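Local structure of 4-alpha-glucanotransferase (Corynebacterium glutamicum, 5B68) at residues 79-84 with 139-144; 438-443 with 487-492; 651-656 with 697-702. The protein is an amylomaltase, also called disproportionating enzyme, that joins an N-terminal beta-sandwich domain to a TIM-barrel body. All coordinates share one frame; numbering follows the deposited sequence.

Along the chain the three contacts follow one another in series. Interaction 1 belongs to the N-terminal beta sandwich, where strands 76-80 and 142-150 end and begin. Interaction 2 joins helices 441-452 and 487-500 of the TIM barrel, and its centre is about 14 Å from that of interaction 1. The two touch: Trp143 CZ3 comes within 3.6 Å of Gly439 O, so together they mark a seam between sandwich and barrel. Interaction 3 pairs helices 650-654 and 694-702 about 40 Å from interaction 2, centre to centre, on the opposite side of the chain's centre. The contacts therefore sample the domain junction and the far flank of the barrel near the C-terminus.

Interaction 1: 79-84 with 139-144; sequences AVEGDE and LPLGWH
Leu141 lays its CD2 methyl over one face of the Glu81 carboxylate, 3.7 Å from Glu81 CD and 3.6 Å from Glu81 OE2. The second flat group, the His144 imidazole, has Gly142 C over one face, displaced toward the rim, and the carbonyl carbon of Pro140 at its edge. These pieces sit at one end of the N-terminal beta sandwich, where strand 76-80 has just finished and strand 142-150 is about to start. Both border strand 153-162, the first in parallel and the second antiparallel, and backbone bonds from Glu81 to Thr162 and from Gly142 to Ile161 hold the two segments to it.

Glu81 is solvent-exposed, and its carboxylate does most of the touching, with CB and CG alongside at slightly longer range. CG stands roughly opposite the backbone N (chi1 -152°) and the chain beyond is extended, which carries the carboxylate across Leu141, the two side chains meeting at about a right angle. Leucine suits its place because one branch can cover the glutamate while its side chain also rests on Leu496 of helix 487-500. Leu139 turns instead to Leu159.

Val80 to Asp83 form a type II turn, closed by Asp83 N to Val80 O; Gly82 takes the positive phi that such a turn asks of its third residue. Water provides the polar link between the segments: one molecule accepts from Gly82 N at 2.8 Å and donates to Leu139 O at 2.7 Å. Within 139-144, histidine can serve two backbone partners at once. Glu104 N bonds to His144 ND1, while His144 NE2 donates to Pro140 O at 2.9 Å in a nearly linear bond (178°), lying in the imidazole plane but meeting the carbonyl from above its own plane.

Interaction 2: 438-443 with 487-492; sequences EGYIPW and HNALVG
Trp443 and Leu490 share the polar bond of this contact: the indole NE1 donates to Leu490 O at 3.1 Å with an N-H...O angle of 153°. The oxygen lies at the indole edge, and the donor meets it in the carbonyl plane, on a lone pair. Trp443 CG lies opposite the backbone N (chi1 178°), which sends the indole across to helix 487-500.

Two CH-pi contacts accompany it. Leu490 CD2 lies 3.7 Å from the centroid of the five-membered ring of Trp443, over its face, and Ala489 CB lies 3.7 Å from the centroid of the Tyr440 ring, also over a face. Alanine's small side chain lets the phenol close in, with Tyr440 CZ only 3.3 Å from Ala489 CB.

Apolar packing adds to this: Leu490 CD2 also reaches Tyr440 CE1 at 3.9 Å. Tyrosine stands at the N-cap of helix 441-452, just after Gly439, whose positive phi closes helix 434-437 in a Schellman motif.

Both helices precede a TIM-barrel strand, and Ala489 also touches Val78 of the sandwich. The directional N-H bond satisfies the buried indole nitrogen and would favour this turn of the ring, while each aromatic carries a methyl over one face.

Interaction 3: 651-656 with 697-702; sequences VDMVGE and HRVAKA
Met653 and Val699 bring two helices close, their CA atoms 5.8 Å apart, where the short, weakly bonded helix 650-654 ends beside helix 694-702. Gly655 leaves the helix with positive phi, a conformation glycine adopts easily, and Glu656 N then bonds back to Val651 O.

The side-chain contact is apolar. Met653 uses two levels of its chain: CG meets Val699 CG1 at 3.9 Å, and the terminal CE meets Ala700 CB at 3.7 Å. The chain is extended at chi2 and bends at chi3 (95°), which turns the methyl onto the alanine. A long, flexible methionine can thus touch consecutive residues of the facing helix, and the small alanine admits its tip. Val699, directed at the other segment, divides its branches: CG1 packs on the methionine while CG2 rests 3.8 Å from the backbone oxygen Asp652 O. The carboxylate of Asp652 looks elsewhere, with OD2 hydrogen-bonded to Thr565 OG1.

Both Met653 and Val699 also touch Val648, and Val699 meets His635 of helix 627-639, so the contact is buried from several sides. Val648 belongs to strand 645-649, and helix 650-654 follows that strand at once. The C-terminal helix 694-702 packs there, next to the place where the last TIM-barrel strand in sequence, 645-649, meets the first, 177-182.

Interaction 1: 79-84 with 139-144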
ATOM      1  N   ALA A  79      -8.737  17.411 -12.189  1.00 18.42           N
ATOM      2  CA  ALA A  79      -9.226  18.662 -11.546  1.00 18.51           C
ATOM      3  C   ALA A  79     -10.018  18.266 -10.336  1.00 19.46           C
ATOM      4  O   ALA A  79     -10.658  17.187 -10.288  1.00 19.85           O
ATOM      5  CB  ALA A  79     -10.067  19.466 -12.511  1.00 20.78           C
ATOM      6  N   VAL A  80      -9.985  19.133  -9.316  1.00 18.32           N
ATOM      7  CA  VAL A  80     -10.836  18.941  -8.177  1.00 18.69           C
ATOM      8  C   VAL A  80     -12.199  19.463  -8.532  1.00 21.82           C
ATOM      9  O   VAL A  80     -12.314  20.439  -9.286  1.00 22.32           O
ATOM     10  CB  VAL A  80     -10.311  19.709  -6.966  1.00 19.89           C
ATOM     11  CG1 VAL A  80     -11.287  19.636  -5.766  1.00 22.50           C
ATOM     12  CG2 VAL A  80      -8.920  19.177  -6.664  1.00 21.43           C
ATOM     13  N   GLU A  81     -13.214  18.772  -8.050  1.00 18.91           N
ATOM     14  CA  GLU A  81     -14.645  19.191  -8.190  1.00 24.35           C
ATOM     15  C   GLU A  81     -14.829  20.673  -7.977  1.00 25.25           C
ATOM     16  O   GLU A  81     -14.280  21.189  -7.085  1.00 22.69           O
ATOM     17  CB  GLU A  81     -15.476  18.435  -7.141  1.00 27.30           C
ATOM     18  CG  GLU A  81     -16.897  18.237  -7.575  1.00 33.05           C
ATOM     19  CD  GLU A  81     -17.697  17.377  -6.631  1.00 38.17           C
ATOM     20  OE1 GLU A  81     -18.795  16.942  -7.095  1.00 34.82           O
ATOM     21  OE2 GLU A  81     -17.202  17.163  -5.471  1.00 31.98           O
ATOM     22  N   GLY A  82     -15.529  21.377  -8.862  1.00 25.12           N
ATOM     23  CA  GLY A  82     -15.682  22.823  -8.721  1.00 26.41           C
ATOM     24  C   GLY A  82     -14.658  23.691  -9.459  1.00 29.21           C
ATOM     25  O   GLY A  82     -14.893  24.878  -9.628  1.00 30.94           O
ATOM     26  N   ASP A  83     -13.490  23.151  -9.854  1.00 24.69           N
ATOM     27  CA  ASP A  83     -12.457  23.955 -10.537  1.00 25.71           C
ATOM     28  C   ASP A  83     -12.723  24.027 -12.027  1.00 26.69           C
ATOM     29  O   ASP A  83     -12.899  23.021 -12.671  1.00 25.02           O
ATOM     30  CB  ASP A  83     -11.074  23.420 -10.233  1.00 28.43           C
ATOM     31  CG  ASP A  83      -9.947  24.262 -10.855  1.00 34.46           C
ATOM     32  OD1 ASP A  83     -10.129  25.491 -11.050  1.00 42.39           O
ATOM     33  OD2 ASP A  83      -8.866  23.674 -11.118  1.00 33.59           O
ATOM     34  N   GLU A  84     -12.819  25.248 -12.559  1.00 24.72           N
ATOM     35  CA  GLU A  84     -12.948  25.486 -13.985  1.00 25.37           C
ATOM     36  C   GLU A  84     -11.565  25.501 -14.635  1.00 24.31           C
ATOM     37  O   GLU A  84     -11.042  26.513 -15.044  1.00 24.13           O
ATOM     38  CB  GLU A  84     -13.704  26.801 -14.252  1.00 26.82           C
ATOM     39  CG  GLU A  84     -15.142  26.755 -13.829  1.00 31.42           C
ATOM     40  CD  GLU A  84     -15.815  28.120 -14.027  1.00 36.57           C
ATOM     41  OE1 GLU A  84     -15.733  28.957 -13.139  1.00 45.13           O
ATOM     42  OE2 GLU A  84     -16.359  28.367 -15.094  1.00 43.85           O
ATOM     43  N   LEU A 139     -18.883  19.461 -13.126  1.00 24.95           N
ATOM     44  CA  LEU A 139     -18.793  18.066 -13.497  1.00 22.92           C
ATOM     45  C   LEU A 139     -18.869  17.173 -12.257  1.00 21.79           C
ATOM     46  O   LEU A 139     -18.375  17.526 -11.212  1.00 22.64           O
ATOM     47  CB  LEU A 139     -17.495  17.797 -14.249  1.00 24.23           C
ATOM     48  CG  LEU A 139     -17.232  18.592 -15.525  1.00 25.01           C
ATOM     49  CD1 LEU A 139     -15.924  18.163 -16.141  1.00 26.41           C
ATOM     50  CD2 LEU A 139     -18.347  18.430 -16.529  1.00 25.08           C
ATOM     51  N   PRO A 140     -19.488  16.016 -12.393  1.00 21.12           N
ATOM     52  CA  PRO A 140     -19.528  15.045 -11.295  1.00 23.70           C
ATOM     53  C   PRO A 140     -18.145  14.458 -11.104  1.00 24.29           C
ATOM     54  O   PRO A 140     -17.334  14.453 -12.049  1.00 23.51           O
ATOM     55  CB  PRO A 140     -20.527  13.978 -11.811  1.00 23.81           C
ATOM     56  CG  PRO A 140     -20.467  14.064 -13.277  1.00 25.79           C
ATOM     57  CD  PRO A 140     -20.164  15.490 -13.618  1.00 24.14           C
ATOM     58  N   LEU A 141     -17.954  13.848  -9.957  1.00 20.72           N
ATOM     59  CA  LEU A 141     -16.765  13.023  -9.702  1.00 20.94           C
ATOM     60  C   LEU A 141     -16.680  11.919 -10.707  1.00 23.46           C
ATOM     61  O   LEU A 141     -17.695  11.467 -11.165  1.00 26.85           O
ATOM     62  CB  LEU A 141     -16.846  12.439  -8.299  1.00 22.84           C
ATOM     63  CG  LEU A 141     -16.877  13.429  -7.139  1.00 23.83           C
ATOM     64  CD1 LEU A 141     -16.844  12.648  -5.822  1.00 25.89           C
ATOM     65  CD2 LEU A 141     -15.707  14.346  -7.137  1.00 25.29           C
ATOM     66  N   GLY A 142     -15.468  11.532 -11.097  1.00 18.91           N
ATOM     67  CA  GLY A 142     -15.320  10.275 -11.812  1.00 20.06           C
ATOM     68  C   GLY A 142     -14.401  10.381 -12.988  1.00 17.49           C
ATOM     69  O   GLY A 142     -13.529  11.276 -13.088  1.00 17.35           O
ATOM     70  N   TRP A 143     -14.553   9.369 -13.836  1.00 19.15           N
ATOM     71  CA  TRP A 143     -13.617   9.050 -14.887  1.00 17.09           C
ATOM     72  C   TRP A 143     -14.214   9.369 -16.233  1.00 21.02           C
ATOM     73  O   TRP A 143     -14.879   8.558 -16.824  1.00 19.22           O
ATOM     74  CB  TRP A 143     -13.247   7.558 -14.795  1.00 16.72           C
ATOM     75  CG  TRP A 143     -12.562   7.291 -13.533  1.00 17.28           C
ATOM     76  CD1 TRP A 143     -13.131   6.987 -12.344  1.00 17.93           C
ATOM     77  CD2 TRP A 143     -11.168   7.400 -13.294  1.00 17.71           C
ATOM     78  NE1 TRP A 143     -12.176   6.875 -11.377  1.00 18.01           N
ATOM     79  CE2 TRP A 143     -10.957   7.127 -11.939  1.00 16.46           C
ATOM     80  CE3 TRP A 143     -10.075   7.689 -14.098  1.00 16.01           C
ATOM     81  CZ2 TRP A 143      -9.694   7.128 -11.376  1.00 19.02           C
ATOM     82  CZ3 TRP A 143      -8.831   7.691 -13.539  1.00 18.27           C
ATOM     83  CH2 TRP A 143      -8.644   7.422 -12.190  1.00 19.35           C
ATOM     84  N   HIS A 144     -13.958  10.590 -16.671  1.00 18.02           N
ATOM     85  CA  HIS A 144     -14.450  11.140 -17.918  1.00 18.71           C
ATOM     86  C   HIS A 144     -13.379  11.191 -19.007  1.00 21.28           C
ATOM     87  O   HIS A 144     -12.276  10.741 -18.806  1.00 19.89           O
ATOM     88  CB  HIS A 144     -15.038  12.522 -17.672  1.00 19.52           C
ATOM     89  CG  HIS A 144     -15.849  12.605 -16.422  1.00 20.41           C
ATOM     90  ND1 HIS A 144     -16.777  11.654 -16.082  1.00 20.37           N
ATOM     91  CD2 HIS A 144     -15.826  13.485 -15.400  1.00 21.67           C
ATOM     92  CE1 HIS A 144     -17.321  11.967 -14.927  1.00 21.34           C
ATOM     93  NE2 HIS A 144     -16.757  13.071 -14.487  1.00 21.84           N
TER
HETATM   94  O   HOH W   1     -17.013  19.779 -10.654  1.00 31.23           O

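Interaction 2: 438-443 with 487-492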
ATOM      1  N   GLU A 438      -1.506   7.293 -19.893  1.00 18.10           N
ATOM      2  CA  GLU A 438      -2.450   6.201 -19.821  1.00 18.97           C
ATOM      3  C   GLU A 438      -3.640   6.565 -18.947  1.00 18.30           C
ATOM      4  O   GLU A 438      -4.391   5.726 -18.574  1.00 19.25           O
ATOM      5  CB  GLU A 438      -1.802   4.929 -19.311  1.00 23.12           C
ATOM      6  CG  GLU A 438      -0.849   4.318 -20.299  1.00 27.08           C
ATOM      7  CD  GLU A 438      -1.525   3.849 -21.564  1.00 30.47           C
ATOM      8  OE1 GLU A 438      -2.591   3.236 -21.505  1.00 37.00           O
ATOM      9  OE2 GLU A 438      -0.966   4.087 -22.621  1.00 44.62           O
ATOM     10  N   GLY A 439      -3.755   7.826 -18.584  1.00 17.44           N
ATOM     11  CA  GLY A 439      -4.930   8.291 -17.881  1.00 17.42           C
ATOM     12  C   GLY A 439      -5.030   7.801 -16.456  1.00 15.81           C
ATOM     13  O   GLY A 439      -6.071   7.787 -15.881  1.00 16.30           O
ATOM     14  N   TYR A 440      -3.905   7.392 -15.919  1.00 15.52           N
ATOM     15  CA  TYR A 440      -3.775   6.871 -14.565  1.00 17.18           C
ATOM     16  C   TYR A 440      -4.616   5.589 -14.357  1.00 18.60           C
ATOM     17  O   TYR A 440      -4.977   5.235 -13.217  1.00 18.59           O
ATOM     18  CB  TYR A 440      -4.087   7.943 -13.520  1.00 16.70           C
ATOM     19  CG  TYR A 440      -3.056   9.020 -13.470  1.00 18.01           C
ATOM     20  CD1 TYR A 440      -1.920   8.892 -12.624  1.00 17.10           C
ATOM     21  CD2 TYR A 440      -3.183  10.204 -14.206  1.00 17.51           C
ATOM     22  CE1 TYR A 440      -0.926   9.842 -12.610  1.00 18.51           C
ATOM     23  CE2 TYR A 440      -2.221  11.188 -14.149  1.00 17.68           C
ATOM     24  CZ  TYR A 440      -1.033  10.985 -13.379  1.00 18.41           C
ATOM     25  OH  TYR A 440      -0.049  11.895 -13.240  1.00 19.39           O
ATOM     26  N   ILE A 441      -4.993   4.911 -15.439  1.00 17.51           N
ATOM     27  CA  ILE A 441      -5.916   3.830 -15.291  1.00 17.61           C
ATOM     28  C   ILE A 441      -5.336   2.665 -14.449  1.00 17.31           C
ATOM     29  O   ILE A 441      -6.099   2.080 -13.666  1.00 18.10           O
ATOM     30  CB  ILE A 441      -6.441   3.343 -16.665  1.00 19.55           C
ATOM     31  CG1 ILE A 441      -7.256   4.459 -17.327  1.00 21.71           C
ATOM     32  CG2 ILE A 441      -7.178   2.015 -16.517  1.00 19.73           C
ATOM     33  CD1 ILE A 441      -8.557   4.858 -16.623  1.00 23.24           C
ATOM     34  N   PRO A 442      -4.017   2.376 -14.556  1.00 18.81           N
ATOM     35  CA  PRO A 442      -3.450   1.325 -13.666  1.00 19.75           C
ATOM     36  C   PRO A 442      -3.506   1.657 -12.151  1.00 19.30           C
ATOM     37  O   PRO A 442      -3.716   0.768 -11.320  1.00 19.80           O
ATOM     38  CB  PRO A 442      -2.038   1.231 -14.166  1.00 20.10           C
ATOM     39  CG  PRO A 442      -2.171   1.498 -15.658  1.00 19.38           C
ATOM     40  CD  PRO A 442      -3.066   2.698 -15.618  1.00 18.52           C
ATOM     41  N   TRP A 443      -3.367   2.940 -11.835  1.00 18.76           N
ATOM     42  CA  TRP A 443      -3.465   3.429 -10.430  1.00 18.09           C
ATOM     43  C   TRP A 443      -4.941   3.305  -9.985  1.00 18.54           C
ATOM     44  O   TRP A 443      -5.262   2.757  -8.905  1.00 16.89           O
ATOM     45  CB  TRP A 443      -2.986   4.872 -10.366  1.00 16.84           C
ATOM     46  CG  TRP A 443      -3.063   5.559  -9.046  1.00 15.91           C
ATOM     47  CD1 TRP A 443      -3.513   6.812  -8.846  1.00 16.24           C
ATOM     48  CD2 TRP A 443      -2.541   5.122  -7.786  1.00 17.15           C
ATOM     49  NE1 TRP A 443      -3.418   7.154  -7.524  1.00 16.59           N
ATOM     50  CE2 TRP A 443      -2.758   6.165  -6.866  1.00 16.65           C
ATOM     51  CE3 TRP A 443      -1.908   3.964  -7.346  1.00 18.86           C
ATOM     52  CZ2 TRP A 443      -2.418   6.060  -5.515  1.00 18.31           C
ATOM     53  CZ3 TRP A 443      -1.575   3.838  -6.042  1.00 18.18           C
ATOM     54  CH2 TRP A 443      -1.809   4.910  -5.111  1.00 18.04           C
ATOM     55  N   HIS A 487       1.279  15.075  -7.852  1.00 18.33           N
ATOM     56  CA  HIS A 487       0.531  14.728  -6.631  1.00 19.74           C
ATOM     57  C   HIS A 487      -0.978  15.040  -6.756  1.00 17.94           C
ATOM     58  O   HIS A 487      -1.836  14.364  -6.140  1.00 19.04           O
ATOM     59  CB  HIS A 487       1.132  15.383  -5.373  1.00 19.97           C
ATOM     60  CG  HIS A 487       1.207  16.857  -5.504  1.00 22.30           C
ATOM     61  ND1 HIS A 487       0.165  17.677  -5.151  1.00 29.26           N
ATOM     62  CD2 HIS A 487       2.113  17.636  -6.119  1.00 25.47           C
ATOM     63  CE1 HIS A 487       0.444  18.914  -5.498  1.00 25.28           C
ATOM     64  NE2 HIS A 487       1.613  18.916  -6.096  1.00 27.89           N
ATOM     65  N   ASN A 488      -1.320  16.052  -7.526  1.00 18.58           N
ATOM     66  CA  ASN A 488      -2.718  16.351  -7.743  1.00 20.35           C
ATOM     67  C   ASN A 488      -3.457  15.169  -8.399  1.00 18.89           C
ATOM     68  O   ASN A 488      -4.594  14.857  -8.011  1.00 18.22           O
ATOM     69  CB  ASN A 488      -2.954  17.584  -8.513  1.00 22.96           C
ATOM     70  CG  ASN A 488      -2.661  18.839  -7.699  1.00 26.77           C
ATOM     71  OD1 ASN A 488      -3.003  18.963  -6.534  1.00 30.82           O
ATOM     72  ND2 ASN A 488      -2.022  19.751  -8.329  1.00 30.19           N
ATOM     73  N   ALA A 489      -2.773  14.525  -9.316  1.00 17.56           N
ATOM     74  CA  ALA A 489      -3.279  13.278  -9.869  1.00 18.06           C
ATOM     75  C   ALA A 489      -3.235  12.082  -8.922  1.00 17.94           C
ATOM     76  O   ALA A 489      -4.272  11.461  -8.704  1.00 20.38           O
ATOM     77  CB  ALA A 489      -2.587  12.980 -11.197  1.00 17.48           C
ATOM     78  N   LEU A 490      -2.087  11.757  -8.327  1.00 18.08           N
ATOM     79  CA  LEU A 490      -1.995  10.553  -7.495  1.00 17.29           C
ATOM     80  C   LEU A 490      -2.846  10.675  -6.224  1.00 17.44           C
ATOM     81  O   LEU A 490      -3.606   9.764  -5.871  1.00 16.86           O
ATOM     82  CB  LEU A 490      -0.534  10.254  -7.162  1.00 19.40           C
ATOM     83  CG  LEU A 490       0.309   9.729  -8.350  1.00 19.03           C
ATOM     84  CD1 LEU A 490       1.682   9.321  -7.941  1.00 20.79           C
ATOM     85  CD2 LEU A 490      -0.360   8.539  -9.008  1.00 19.73           C
ATOM     86  N   VAL A 491      -2.755  11.809  -5.549  1.00 16.57           N
ATOM     87  CA  VAL A 491      -3.524  12.028  -4.318  1.00 18.48           C
ATOM     88  C   VAL A 491      -4.962  12.209  -4.631  1.00 17.81           C
ATOM     89  O   VAL A 491      -5.856  11.681  -3.919  1.00 17.28           O
ATOM     90  CB  VAL A 491      -3.061  13.296  -3.547  1.00 18.88           C
ATOM     91  CG1 VAL A 491      -3.962  13.565  -2.357  1.00 22.91           C
ATOM     92  CG2 VAL A 491      -1.624  13.177  -3.070  1.00 19.84           C
ATOM     93  N   GLY A 492      -5.232  12.949  -5.714  1.00 16.18           N
ATOM     94  CA  GLY A 492      -6.643  13.196  -6.125  1.00 16.54           C
ATOM     95  C   GLY A 492      -7.373  11.911  -6.484  1.00 15.78           C
ATOM     96  O   GLY A 492      -8.539  11.729  -6.126  1.00 16.76           O
TER

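Interaction 3: 651-656 with 697-702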
ATOM      1  N   VAL A 651      -1.480  -8.242  18.759  1.00 18.07           N
ATOM      2  CA  VAL A 651      -0.353  -8.819  19.508  1.00 19.23           C
ATOM      3  C   VAL A 651      -0.334  -8.321  20.954  1.00 19.83           C
ATOM      4  O   VAL A 651       0.073  -9.071  21.845  1.00 22.64           O
ATOM      5  CB  VAL A 651       1.041  -8.499  18.866  1.00 20.05           C
ATOM      6  CG1 VAL A 651       1.220  -9.297  17.586  1.00 22.98           C
ATOM      7  CG2 VAL A 651       1.286  -7.030  18.609  1.00 21.04           C
ATOM      8  N   ASP A 652      -0.670  -7.059  21.141  1.00 19.70           N
ATOM      9  CA  ASP A 652      -0.651  -6.442  22.484  1.00 20.46           C
ATOM     10  C   ASP A 652      -1.825  -6.898  23.347  1.00 25.00           C
ATOM     11  O   ASP A 652      -1.753  -6.764  24.570  1.00 25.14           O
ATOM     12  CB  ASP A 652      -0.669  -4.901  22.388  1.00 19.70           C
ATOM     13  CG  ASP A 652       0.662  -4.339  21.983  1.00 20.72           C
ATOM     14  OD1 ASP A 652       1.602  -5.147  21.894  1.00 26.06           O
ATOM     15  OD2 ASP A 652       0.781  -3.124  21.808  1.00 25.86           O
ATOM     16  N   MET A 653      -2.872  -7.459  22.740  1.00 20.75           N
ATOM     17  CA  MET A 653      -4.017  -7.965  23.462  1.00 20.23           C
ATOM     18  C   MET A 653      -3.748  -9.349  24.056  1.00 23.54           C
ATOM     19  O   MET A 653      -4.486  -9.786  24.941  1.00 23.43           O
ATOM     20  CB  MET A 653      -5.295  -7.947  22.587  1.00 20.82           C
ATOM     21  CG  MET A 653      -5.581  -6.622  21.984  1.00 19.46           C
ATOM     22  SD  MET A 653      -7.086  -6.582  21.004  1.00 21.09           S
ATOM     23  CE  MET A 653      -8.318  -5.975  22.185  1.00 25.12           C
ATOM     24  N   VAL A 654      -2.708 -10.059  23.590  1.00 21.75           N
ATOM     25  CA  VAL A 654      -2.466 -11.406  24.065  1.00 22.93           C
ATOM     26  C   VAL A 654      -1.093 -11.579  24.742  1.00 23.77           C
ATOM     27  O   VAL A 654      -0.765 -12.679  25.149  1.00 26.27           O
ATOM     28  CB  VAL A 654      -2.613 -12.434  22.917  1.00 24.93           C
ATOM     29  CG1 VAL A 654      -3.973 -12.336  22.297  1.00 24.33           C
ATOM     30  CG2 VAL A 654      -1.560 -12.180  21.865  1.00 24.82           C
ATOM     31  N   GLY A 655      -0.302 -10.505  24.829  1.00 24.11           N
ATOM     32  CA  GLY A 655       1.004 -10.511  25.474  1.00 27.45           C
ATOM     33  C   GLY A 655       2.151 -10.994  24.633  1.00 27.21           C
ATOM     34  O   GLY A 655       3.157 -11.388  25.160  1.00 28.26           O
ATOM     35  N   GLU A 656       1.966 -11.040  23.304  1.00 23.99           N
ATOM     36  CA  GLU A 656       3.065 -11.438  22.350  1.00 24.99           C
ATOM     37  C   GLU A 656       4.362 -10.650  22.650  1.00 24.14           C
ATOM     38  O   GLU A 656       4.336  -9.415  22.775  1.00 23.82           O
ATOM     39  CB  GLU A 656       2.531 -11.129  20.919  1.00 24.84           C
ATOM     40  CG  GLU A 656       3.457 -11.356  19.781  1.00 25.94           C
ATOM     41  CD  GLU A 656       3.718 -12.809  19.540  1.00 28.07           C
ATOM     42  OE1 GLU A 656       4.711 -13.293  20.149  1.00 30.82           O
ATOM     43  OE2 GLU A 656       2.963 -13.496  18.775  1.00 26.81           O
ATOM     44  N   HIS A 697      -9.353  -8.759  27.483  1.00 23.15           N
ATOM     45  CA  HIS A 697     -10.436  -7.954  28.002  1.00 23.39           C
ATOM     46  C   HIS A 697      -9.868  -6.737  28.688  1.00 21.74           C
ATOM     47  O   HIS A 697     -10.457  -5.655  28.576  1.00 22.51           O
ATOM     48  CB  HIS A 697     -11.304  -8.763  28.986  1.00 26.27           C
ATOM     49  CG  HIS A 697     -12.125  -9.795  28.297  1.00 25.08           C
ATOM     50  ND1 HIS A 697     -13.158  -9.452  27.468  1.00 29.30           N
ATOM     51  CD2 HIS A 697     -11.968 -11.138  28.175  1.00 28.01           C
ATOM     52  CE1 HIS A 697     -13.673 -10.544  26.928  1.00 29.13           C
ATOM     53  NE2 HIS A 697     -12.970 -11.580  27.347  1.00 26.72           N
ATOM     54  N   ARG A 698      -8.766  -6.890  29.420  1.00 20.14           N
ATOM     55  CA  ARG A 698      -8.150  -5.676  30.056  1.00 22.97           C
ATOM     56  C   ARG A 698      -7.721  -4.588  28.985  1.00 22.26           C
ATOM     57  O   ARG A 698      -7.956  -3.347  29.105  1.00 21.04           O
ATOM     58  CB  ARG A 698      -6.982  -6.090  30.916  1.00 22.94           C
ATOM     59  CG  ARG A 698      -7.393  -6.909  32.144  1.00 27.26           C
ATOM     60  CD  ARG A 698      -6.207  -7.392  32.961  1.00 26.24           C
ATOM     61  NE  ARG A 698      -5.655  -6.306  33.716  1.00 29.01           N
ATOM     62  CZ  ARG A 698      -4.780  -6.379  34.726  1.00 27.42           C
ATOM     63  NH1 ARG A 698      -4.354  -5.244  35.275  1.00 26.33           N
ATOM     64  NH2 ARG A 698      -4.369  -7.533  35.230  1.00 26.70           N
ATOM     65  N   VAL A 699      -7.078  -5.061  27.923  1.00 19.05           N
ATOM     66  CA  VAL A 699      -6.582  -4.130  26.914  1.00 20.23           C
ATOM     67  C   VAL A 699      -7.748  -3.594  26.144  1.00 20.44           C
ATOM     68  O   VAL A 699      -7.742  -2.390  25.833  1.00 20.50           O
ATOM     69  CB  VAL A 699      -5.511  -4.790  26.011  1.00 21.51           C
ATOM     70  CG1 VAL A 699      -5.132  -3.914  24.818  1.00 22.68           C
ATOM     71  CG2 VAL A 699      -4.324  -5.226  26.893  1.00 19.86           C
ATOM     72  N   ALA A 700      -8.727  -4.454  25.828  1.00 19.91           N
ATOM     73  CA  ALA A 700      -9.944  -3.959  25.116  1.00 20.24           C
ATOM     74  C   ALA A 700     -10.681  -2.887  25.908  1.00 22.95           C
ATOM     75  O   ALA A 700     -11.037  -1.843  25.370  1.00 22.12           O
ATOM     76  CB  ALA A 700     -10.871  -5.068  24.737  1.00 22.87           C
ATOM     77  N   LYS A 701     -10.853  -3.100  27.207  1.00 24.61           N
ATOM     78  CA  LYS A 701     -11.527  -2.086  28.039  1.00 26.89           C
ATOM     79  C   LYS A 701     -10.742  -0.798  28.139  1.00 22.36           C
ATOM     80  O   LYS A 701     -11.345   0.280  28.086  1.00 22.85           O
ATOM     81  CB  LYS A 701     -11.776  -2.610  29.477  1.00 31.03           C
ATOM     82  CG  LYS A 701     -12.919  -3.590  29.533  1.00 40.45           C
ATOM     83  CD  LYS A 701     -13.420  -3.841  30.964  1.00 49.23           C
ATOM     84  CE  LYS A 701     -14.399  -5.025  31.003  1.00 58.42           C
ATOM     85  NZ  LYS A 701     -13.743  -6.347  30.748  1.00 56.99           N
ATOM     86  N   ALA A 702      -9.429  -0.909  28.299  1.00 21.47           N
ATOM     87  CA  ALA A 702      -8.514   0.235  28.356  1.00 21.91           C
ATOM     88  C   ALA A 702      -8.498   1.025  27.067  1.00 25.01           C
ATOM     89  O   ALA A 702      -8.227   2.243  27.073  1.00 26.00           O
ATOM     90  CB  ALA A 702      -7.095  -0.225  28.762  1.00 25.34           C
TER